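Local coordinates for protein collectin placenta 1 (Mus musculus, PDB 2OX9) that recognises carbohydrates through a calcium-dependent C-type lectin domain and binds the leukocyte cell-surface glycan Lewis(x), at residues 18-23 and 124-129. Numbering follows the deposited sequence.
Sequences YFSLEK and NNFICE. With CA (calcium ion), chain L.
Tyr18 and Cys128 form an antiparallel hydrogen-bonded pair joining an early strand, 15-19, to the last strand, 125-131, as in C-type lectin folds. Beyond it, Phe19 CD2 lies 3.9 Å from Ile127 CG1, an apolar match on the other face of the sheet. One more main-chain bond follows, Ser20 N to Phe126 O; then segment 18-23 bends out of the strand and side chains extend the contact, with Asn125 reaching across. Asn125 CB lies 3.4 Å from Ser20 OG. CG swings beside the backbone N (chi1 -80°), and the amide then divides its work: Asn125 ND2 donates to Ser20 O at 2.7 Å, from above that carbonyl's plane, while Asn125 OD1 receives Lys23 NZ at 2.9 Å on a lone pair. Asparagine fits because one short side chain both gives and accepts. Ser20 is equally economical. Ser20 OG accepts from Phe126 N at 2.8 Å and donates to Glu22 O. Serine, with no bulk beyond OG, lets Ser20 CB come 3.5 Å from the centre of the Phe126 ring, a CH-pi contact. That ring packs on toward helix 26-35, to which the Cys33-Cys128 disulfide also ties the strand. Polar groups of buried Ser20 and Asn125 thus hold the departing residues 20-23 against strand 125-131.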
loop_
_atom_site.group_PDB
_atom_site.type_symbol
_atom_site.label_atom_id
_atom_site.label_comp_id
_atom_site.label_asym_id
_atom_site.label_seq_id
_atom_site.Cartn_x
_atom_site.Cartn_y
_atom_site.Cartn_z
ATOM N N TYR A 18 -2.087 8.327 7.125
ATOM C CA TYR A 18 -3.061 9.127 6.408
ATOM C C TYR A 18 -3.820 8.211 5.451
ATOM O O TYR A 18 -3.236 7.642 4.523
ATOM C CB TYR A 18 -2.360 10.240 5.621
ATOM C CG TYR A 18 -3.308 11.055 4.765
ATOM C CD1 TYR A 18 -4.306 11.834 5.351
ATOM C CD2 TYR A 18 -3.228 11.025 3.371
ATOM C CE1 TYR A 18 -5.202 12.561 4.572
ATOM C CE2 TYR A 18 -4.121 11.753 2.580
ATOM C CZ TYR A 18 -5.105 12.517 3.188
ATOM O OH TYR A 18 -5.996 13.244 2.421
ATOM N N PHE A 19 -5.117 8.055 5.691
ATOM C CA PHE A 19 -5.954 7.225 4.836
ATOM C C PHE A 19 -6.626 8.189 3.861
ATOM O O PHE A 19 -7.601 8.862 4.190
ATOM C CB PHE A 19 -6.963 6.464 5.694
ATOM C CG PHE A 19 -6.319 5.535 6.676
ATOM C CD1 PHE A 19 -5.945 5.985 7.941
ATOM C CD2 PHE A 19 -6.051 4.220 6.327
ATOM C CE1 PHE A 19 -5.312 5.139 8.845
ATOM C CE2 PHE A 19 -5.420 3.358 7.219
ATOM C CZ PHE A 19 -5.047 3.823 8.487
ATOM N N SER A 20 -6.057 8.259 2.663
ATOM C CA SER A 20 -6.491 9.181 1.624
ATOM C C SER A 20 -7.942 9.199 1.176
ATOM O O SER A 20 -8.651 8.197 1.210
ATOM C CB SER A 20 -5.632 8.987 0.376
ATOM O OG SER A 20 -6.192 7.992 -0.460
ATOM N N LEU A 21 -8.362 10.389 0.761
ATOM C CA LEU A 21 -9.679 10.601 0.204
ATOM C C LEU A 21 -9.348 10.795 -1.269
ATOM O O LEU A 21 -10.219 10.740 -2.136
ATOM C CB LEU A 21 -10.323 11.860 0.775
ATOM C CG LEU A 21 -10.733 11.758 2.245
ATOM C CD1 LEU A 21 -11.495 13.017 2.640
ATOM C CD2 LEU A 21 -11.599 10.526 2.454
ATOM N N GLU A 22 -8.059 11.012 -1.532
ATOM C CA GLU A 22 -7.570 11.202 -2.889
ATOM C C GLU A 22 -7.444 9.837 -3.559
ATOM O O GLU A 22 -7.117 8.850 -2.902
ATOM C CB GLU A 22 -6.195 11.889 -2.886
ATOM C CG GLU A 22 -6.176 13.348 -2.410
ATOM C CD GLU A 22 -6.076 13.491 -0.897
ATOM O OE1 GLU A 22 -6.180 12.468 -0.184
ATOM O OE2 GLU A 22 -5.894 14.634 -0.420
ATOM N N LYS A 23 -7.715 9.791 -4.861
ATOM C CA LYS A 23 -7.609 8.559 -5.645
ATOM C C LYS A 23 -6.585 8.843 -6.742
ATOM O O LYS A 23 -6.750 9.800 -7.503
ATOM C CB LYS A 23 -8.960 8.200 -6.277
ATOM C CG LYS A 23 -10.117 8.035 -5.287
ATOM C CD LYS A 23 -11.355 7.461 -5.982
ATOM C CE LYS A 23 -12.597 7.523 -5.098
ATOM N NZ LYS A 23 -12.436 6.796 -3.805
ATOM N N ASN A 124 -6.528 4.156 -7.333
ATOM C CA ASN A 124 -6.892 3.674 -5.994
ATOM C C ASN A 124 -6.672 4.744 -4.927
ATOM O O ASN A 124 -6.010 5.744 -5.175
ATOM C CB ASN A 124 -6.007 2.487 -5.601
ATOM C CG ASN A 124 -6.440 1.191 -6.239
ATOM O OD1 ASN A 124 -5.629 0.287 -6.446
ATOM N ND2 ASN A 124 -7.724 1.080 -6.531
ATOM N N ASN A 125 -7.240 4.532 -3.740
ATOM C CA ASN A 125 -6.996 5.443 -2.628
ATOM C C ASN A 125 -5.638 4.945 -2.147
ATOM O O ASN A 125 -5.064 4.031 -2.754
ATOM C CB ASN A 125 -8.037 5.277 -1.514
ATOM C CG ASN A 125 -9.337 5.980 -1.824
ATOM O OD1 ASN A 125 -10.030 5.628 -2.769
ATOM N ND2 ASN A 125 -9.671 6.990 -1.029
ATOM N N PHE A 126 -5.109 5.521 -1.075
ATOM C CA PHE A 126 -3.812 5.081 -0.600
ATOM C C PHE A 126 -3.585 5.395 0.871
ATOM O O PHE A 126 -4.412 6.041 1.520
ATOM C CB PHE A 126 -2.703 5.719 -1.460
ATOM C CG PHE A 126 -2.752 7.221 -1.509
ATOM C CD1 PHE A 126 -2.092 7.989 -0.556
ATOM C CD2 PHE A 126 -3.451 7.874 -2.526
ATOM C CE1 PHE A 126 -2.123 9.390 -0.618
ATOM C CE2 PHE A 126 -3.488 9.263 -2.596
ATOM C CZ PHE A 126 -2.820 10.024 -1.640
ATOM N N ILE A 127 -2.458 4.930 1.395
ATOM C CA ILE A 127 -2.142 5.160 2.799
ATOM C C ILE A 127 -0.700 5.624 2.956
ATOM O O ILE A 127 0.214 4.963 2.476
ATOM C CB ILE A 127 -2.295 3.861 3.628
ATOM C CG1 ILE A 127 -3.684 3.253 3.415
ATOM C CG2 ILE A 127 -2.071 4.169 5.111
ATOM C CD1 ILE A 127 -3.815 1.871 3.995
ATOM N N CYS A 128 -0.503 6.755 3.627
ATOM C CA CYS A 128 0.836 7.272 3.879
ATOM C C CYS A 128 1.219 6.964 5.316
ATOM O O CYS A 128 0.360 6.888 6.202
ATOM C CB CYS A 128 0.918 8.786 3.694
ATOM S SG CYS A 128 0.505 9.469 2.062
ATOM N N GLU A 129 2.518 6.808 5.551
ATOM C CA GLU A 129 3.009 6.512 6.880
ATOM C C GLU A 129 4.252 7.343 7.197
ATOM O O GLU A 129 5.104 7.577 6.337
ATOM C CB GLU A 129 3.338 5.018 7.000
ATOM C CG GLU A 129 4.038 4.647 8.298
ATOM C CD GLU A 129 4.371 3.164 8.410
ATOM O OE1 GLU A 129 4.470 2.468 7.374
ATOM O OE2 GLU A 129 4.551 2.697 9.545
HETATM CA CA CA L . 4.937 0.320 8.997
HETATM O O HOH W 1 -12.572 7.718 -0.751
HETATM O O HOH W 2 5.867 0.444 11.029
HETATM O O HOH W 3 7.133 0.861 8.280
#